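Local coordinates for protein probable TonB-dependent receptor (Pseudomonas aeruginosa, PDB 4K3F) that probably binds methionine in the periplasm as the lipid-anchored receptor of an uptake system, holding selenomethionine in its pocket here, at residues L98-N112 against R160-T172. Residues are numbered along the deposited sequence; the frame is centred on the assembly and turned at random. Where two conformers were deposited one is given.
With MSE (selenomethionine), chain B.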
loop_
_atom_site.group_PDB
_atom_site.type_symbol
_atom_site.label_atom_id
_atom_site.label_comp_id
_atom_site.label_asym_id
_atom_site.label_seq_id
_atom_site.Cartn_x
_atom_site.Cartn_y
_atom_site.Cartn_z
ATOM N N LEU A 98 -2.212 -25.808 3.681
ATOM C CA LEU A 98 -1.848 -25.628 2.261
ATOM C C LEU A 98 -1.282 -26.947 1.739
ATOM O O LEU A 98 -0.464 -27.574 2.385
ATOM C CB LEU A 98 -0.808 -24.535 2.085
ATOM C CG LEU A 98 -1.212 -23.094 2.409
ATOM C CD1 LEU A 98 0.032 -22.220 2.398
ATOM C CD2 LEU A 98 -2.244 -22.596 1.405
ATOM N N PRO A 99 -1.725 -27.377 0.569
ATOM C CA PRO A 99 -1.258 -28.628 0.029
ATOM C C PRO A 99 0.136 -28.489 -0.602
ATOM O O PRO A 99 0.608 -27.374 -0.888
ATOM C CB PRO A 99 -2.300 -28.923 -1.050
ATOM C CG PRO A 99 -2.627 -27.559 -1.577
ATOM C CD PRO A 99 -2.619 -26.677 -0.360
ATOM N N SER A 100 0.783 -29.623 -0.838
ATOM C CA SER A 100 1.968 -29.674 -1.672
ATOM C C SER A 100 1.614 -29.114 -3.030
ATOM O O SER A 100 0.558 -29.418 -3.564
ATOM C CB SER A 100 2.443 -31.129 -1.835
ATOM O OG SER A 100 3.550 -31.218 -2.724
ATOM N N GLY A 101 2.489 -28.282 -3.593
ATOM C CA GLY A 101 2.223 -27.645 -4.876
ATOM C C GLY A 101 1.160 -26.528 -4.859
ATOM O O GLY A 101 0.674 -26.112 -5.910
ATOM N N ALA A 102 0.829 -26.019 -3.675
ATOM C CA ALA A 102 -0.091 -24.914 -3.540
ATOM C C ALA A 102 0.305 -23.719 -4.390
ATOM O O ALA A 102 1.479 -23.341 -4.503
ATOM C CB ALA A 102 -0.252 -24.488 -2.083
ATOM N N THR A 103 -0.733 -23.121 -4.991
ATOM C CA THR A 103 -0.593 -21.919 -5.746
ATOM C C THR A 103 -0.782 -20.734 -4.827
ATOM O O THR A 103 -1.834 -20.570 -4.200
ATOM C CB THR A 103 -1.567 -21.862 -6.943
ATOM O OG1 THR A 103 -2.921 -22.100 -6.503
ATOM C CG2 THR A 103 -1.172 -22.903 -7.981
ATOM N N VAL A 104 0.240 -19.894 -4.788
ATOM C CA VAL A 104 0.246 -18.683 -3.945
ATOM C C VAL A 104 0.581 -17.494 -4.832
ATOM O O VAL A 104 1.696 -17.399 -5.366
ATOM C CB VAL A 104 1.277 -18.842 -2.820
ATOM C CG1 VAL A 104 1.332 -17.628 -1.934
ATOM C CG2 VAL A 104 0.935 -20.069 -1.981
ATOM N N VAL A 105 -0.369 -16.580 -4.985
ATOM C CA VAL A 105 -0.171 -15.443 -5.872
ATOM C C VAL A 105 0.245 -14.213 -5.052
ATOM O O VAL A 105 -0.256 -13.984 -3.948
ATOM C CB VAL A 105 -1.388 -15.179 -6.789
ATOM C CG1 VAL A 105 -2.627 -14.788 -5.991
ATOM C CG2 VAL A 105 -1.048 -14.162 -7.852
ATOM N N ILE A 106 1.192 -13.472 -5.602
ATOM C CA ILE A 106 1.703 -12.254 -4.972
ATOM C C ILE A 106 1.766 -11.154 -6.037
ATOM O O ILE A 106 1.681 -11.428 -7.223
ATOM C CB ILE A 106 3.113 -12.525 -4.365
ATOM C CG1 ILE A 106 4.164 -12.708 -5.450
ATOM C CG2 ILE A 106 3.055 -13.715 -3.392
ATOM C CD1 ILE A 106 5.582 -12.928 -4.949
ATOM N N PRO A 107 1.916 -9.910 -5.617
ATOM C CA PRO A 107 2.066 -8.861 -6.626
ATOM C C PRO A 107 3.317 -8.998 -7.488
ATOM O O PRO A 107 4.330 -9.497 -7.041
ATOM C CB PRO A 107 2.133 -7.568 -5.787
ATOM C CG PRO A 107 1.429 -7.917 -4.507
ATOM C CD PRO A 107 1.789 -9.363 -4.244
ATOM N N ASN A 108 3.220 -8.543 -8.712
ATOM C CA ASN A 108 4.329 -8.705 -9.681
ATOM C C ASN A 108 5.230 -7.474 -9.805
ATOM O O ASN A 108 6.154 -7.467 -10.612
ATOM C CB ASN A 108 3.830 -9.154 -11.057
ATOM C CG ASN A 108 2.981 -8.115 -11.773
ATOM O OD1 ASN A 108 2.720 -7.021 -11.279
ATOM N ND2 ASN A 108 2.639 -8.421 -13.005
ATOM N N ASP A 109 5.011 -6.455 -8.979
ATOM C CA ASP A 109 5.941 -5.324 -8.942
ATOM C C ASP A 109 7.062 -5.603 -7.907
ATOM O O ASP A 109 6.898 -6.380 -6.972
ATOM C CB ASP A 109 5.242 -3.993 -8.611
ATOM C CG ASP A 109 4.622 -4.000 -7.271
ATOM O OD1 ASP A 109 3.553 -4.627 -7.094
ATOM O OD2 ASP A 109 5.192 -3.382 -6.367
ATOM N N ALA A 110 8.215 -4.993 -8.108
ATOM C CA ALA A 110 9.386 -5.410 -7.350
ATOM C C ALA A 110 9.215 -5.302 -5.819
ATOM O O ALA A 110 9.587 -6.230 -5.062
ATOM C CB ALA A 110 10.618 -4.610 -7.795
ATOM N N THR A 111 8.684 -4.174 -5.335
ATOM C CA THR A 111 8.607 -3.973 -3.895
ATOM C C THR A 111 7.453 -4.698 -3.215
ATOM O O THR A 111 7.630 -5.242 -2.148
ATOM C CB THR A 111 8.643 -2.492 -3.482
ATOM O OG1 THR A 111 7.488 -1.784 -3.969
ATOM C CG2 THR A 111 9.890 -1.849 -4.040
ATOM N N ASN A 112 6.287 -4.726 -3.823
ATOM C CA ASN A 112 5.190 -5.473 -3.213
ATOM C C ASN A 112 5.332 -6.998 -3.371
ATOM O O ASN A 112 4.891 -7.750 -2.485
ATOM C CB ASN A 112 3.841 -4.934 -3.653
ATOM C CG ASN A 112 3.607 -3.544 -3.154
ATOM O OD1 ASN A 112 3.432 -3.307 -1.951
ATOM N ND2 ASN A 112 3.561 -2.628 -4.072
ATOM N N ARG A 160 -9.697 -10.601 -7.470
ATOM C CA ARG A 160 -10.483 -11.290 -8.481
ATOM C C ARG A 160 -10.002 -12.699 -8.739
ATOM O O ARG A 160 -10.776 -13.512 -9.288
ATOM C CB ARG A 160 -10.504 -10.507 -9.807
ATOM C CG ARG A 160 -11.582 -9.427 -9.854
ATOM C CD ARG A 160 -11.787 -8.882 -11.266
ATOM N NE ARG A 160 -10.513 -8.528 -11.907
ATOM C CZ ARG A 160 -9.965 -7.311 -11.943
ATOM N NH1 ARG A 160 -10.565 -6.259 -11.390
ATOM N NH2 ARG A 160 -8.797 -7.141 -12.554
ATOM N N VAL A 161 -8.743 -12.996 -8.404
ATOM C CA VAL A 161 -8.250 -14.370 -8.612
ATOM C C VAL A 161 -8.241 -15.175 -7.339
ATOM O O VAL A 161 -7.896 -16.348 -7.369
ATOM C CB VAL A 161 -6.868 -14.494 -9.309
ATOM C CG1 VAL A 161 -6.870 -13.792 -10.657
ATOM C CG2 VAL A 161 -5.748 -14.024 -8.432
ATOM N N LEU A 162 -8.656 -14.569 -6.238
ATOM C CA LEU A 162 -8.586 -15.245 -4.941
ATOM C C LEU A 162 -9.255 -16.628 -4.950
ATOM O O LEU A 162 -8.673 -17.576 -4.427
ATOM C CB LEU A 162 -9.152 -14.344 -3.844
ATOM C CG LEU A 162 -9.197 -14.892 -2.418
ATOM C CD1 LEU A 162 -7.804 -15.131 -1.875
ATOM C CD2 LEU A 162 -9.951 -13.922 -1.526
ATOM N N THR A 163 -10.421 -16.778 -5.588
ATOM C CA THR A 163 -11.108 -18.084 -5.631
ATOM C C THR A 163 -10.511 -19.105 -6.611
ATOM O O THR A 163 -10.963 -20.247 -6.665
ATOM C CB THR A 163 -12.627 -17.960 -5.932
ATOM O OG1 THR A 163 -12.811 -17.378 -7.219
ATOM C CG2 THR A 163 -13.325 -17.102 -4.857
ATOM N N GLN A 164 -9.497 -18.685 -7.373
ATOM C CA GLN A 164 -8.843 -19.530 -8.358
ATOM C C GLN A 164 -7.423 -19.944 -7.940
ATOM O O GLN A 164 -6.681 -20.467 -8.773
ATOM C CB GLN A 164 -8.741 -18.778 -9.702
ATOM C CG GLN A 164 -10.064 -18.304 -10.312
ATOM C CD GLN A 164 -9.890 -17.172 -11.328
ATOM O OE1 GLN A 164 -10.148 -16.008 -11.029
ATOM N NE2 GLN A 164 -9.440 -17.511 -12.529
ATOM N N VAL A 165 -7.025 -19.629 -6.702
ATOM C CA VAL A 165 -5.724 -19.995 -6.179
ATOM C C VAL A 165 -5.859 -20.538 -4.754
ATOM O O VAL A 165 -6.901 -20.397 -4.132
ATOM C CB VAL A 165 -4.744 -18.778 -6.219
ATOM C CG1 VAL A 165 -4.577 -18.286 -7.654
ATOM C CG2 VAL A 165 -5.202 -17.655 -5.310
ATOM N N ASP A 166 -4.805 -21.145 -4.225
ATOM C CA ASP A 166 -4.835 -21.599 -2.859
ATOM C C ASP A 166 -4.660 -20.473 -1.862
ATOM O O ASP A 166 -5.184 -20.561 -0.744
ATOM C CB ASP A 166 -3.792 -22.702 -2.687
ATOM C CG ASP A 166 -4.114 -23.941 -3.560
ATOM O OD1 ASP A 166 -5.313 -24.288 -3.699
ATOM O OD2 ASP A 166 -3.191 -24.547 -4.142
HETATM N N MSE A 167 -3.854 -19.451 -2.215
HETATM C CA MSE A 167 -3.638 -18.310 -1.309
HETATM C C MSE A 167 -3.205 -17.117 -2.152
HETATM O O MSE A 167 -2.474 -17.294 -3.156
HETATM C CB MSE A 167 -2.593 -18.663 -0.248
HETATM C CG MSE A 167 -2.471 -17.642 0.874
HETATM SE SE MSE A 167 -1.567 -18.381 2.439
HETATM C CE MSE A 167 0.192 -18.584 1.621
ATOM N N ALA A 168 -3.579 -15.931 -1.687
ATOM C CA ALA A 168 -3.181 -14.669 -2.290
ATOM C C ALA A 168 -2.745 -13.677 -1.239
ATOM O O ALA A 168 -3.377 -13.525 -0.202
ATOM C CB ALA A 168 -4.285 -14.092 -3.151
ATOM N N LEU A 169 -1.627 -13.008 -1.509
ATOM C CA LEU A 169 -1.129 -11.962 -0.619
ATOM C C LEU A 169 -1.505 -10.640 -1.264
ATOM O O LEU A 169 -0.966 -10.291 -2.307
ATOM C CB LEU A 169 0.381 -12.096 -0.382
ATOM C CG LEU A 169 0.775 -13.116 0.718
ATOM C CD1 LEU A 169 0.358 -14.534 0.358
ATOM C CD2 LEU A 169 2.266 -13.034 0.996
ATOM N N ILE A 170 -2.441 -9.939 -0.634
ATOM C CA ILE A 170 -3.170 -8.840 -1.276
ATOM C C ILE A 170 -2.948 -7.565 -0.505
ATOM O O ILE A 170 -3.136 -7.540 0.706
ATOM C CB ILE A 170 -4.659 -9.129 -1.304
ATOM C CG1 ILE A 170 -4.874 -10.466 -2.034
ATOM C CG2 ILE A 170 -5.389 -7.993 -1.979
ATOM C CD1 ILE A 170 -6.306 -10.902 -2.091
ATOM N N ASN A 171 -2.514 -6.523 -1.211
ATOM C CA ASN A 171 -2.353 -5.203 -0.620
ATOM C C ASN A 171 -3.653 -4.796 0.040
ATOM O O ASN A 171 -4.767 -4.959 -0.519
ATOM C CB ASN A 171 -1.968 -4.158 -1.658
ATOM C CG ASN A 171 -0.599 -4.411 -2.248
ATOM O OD1 ASN A 171 -0.450 -5.146 -3.255
ATOM N ND2 ASN A 171 0.411 -3.865 -1.614
ATOM N N THR A 172 -3.526 -4.207 1.217
ATOM C CA THR A 172 -4.727 -3.947 2.043
ATOM C C THR A 172 -5.734 -2.984 1.376
ATOM O O THR A 172 -6.958 -3.136 1.502
ATOM C CB THR A 172 -4.271 -3.454 3.422
ATOM O OG1 THR A 172 -3.594 -4.541 4.049
ATOM C CG2 THR A 172 -5.443 -2.992 4.269
HETATM N N MSE B 300 -1.635 0.949 0.029
HETATM C CA MSE B 300 -0.663 -0.027 -0.545
HETATM C C MSE B 300 0.006 -0.724 0.634
HETATM O O MSE B 300 0.375 -0.060 1.609
HETATM O OXT MSE B 300 0.193 -1.946 0.608
HETATM C CB MSE B 300 0.382 0.662 -1.438
HETATM C CG MSE B 300 1.354 -0.317 -2.052
HETATM SE SE MSE B 300 2.763 0.642 -3.029
HETATM C CE MSE B 300 1.742 1.346 -4.453
#
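Val104 pairs with Met167 and Val105 with Ala168 in the mixed sheet of one lobe of this periplasmic-binding-protein fold. Strands 103-107 and 167-170 run parallel, their axes 14° apart. Val105 turns both its N and its O to strand 167-170, donating to Met167 O (2.9 Å) and accepting from Leu169 N (3.0 Å); Val104 and Ile106 bond to strand 149-153 on the other edge. Met167, built as selenomethionine, extends with CG anti to its backbone N. Its CB lies 4.2 Å from Val104 CG2, SE is near Leu98 CD1, and after the bend at chi3 CE closes on Leu98 CD1 at 3.7 Å and meets Val104 CG1 at 3.9 Å. On the other face, Val105 CG1 is unusually tight against Ala168 CB (3.4 Å) and meets CG2 of Val161 and of Val165. Asp166 OD2 accepts from Thr103 N on its anti side, though tilted out of the carboxylate plane, while Asp166 N donates to Thr103 OG1. At the ligand end, Asp109 OD2 caps helix 110-122 through Asn112 N. The amide planes of Asn112 and Asn171 stand 88° apart; Asn171 ND2 bonds weakly to Asn112 OD1 (3.1 Å) and, nearly straight at 169°, to OXT of the bound selenomethionine at 2.9 Å.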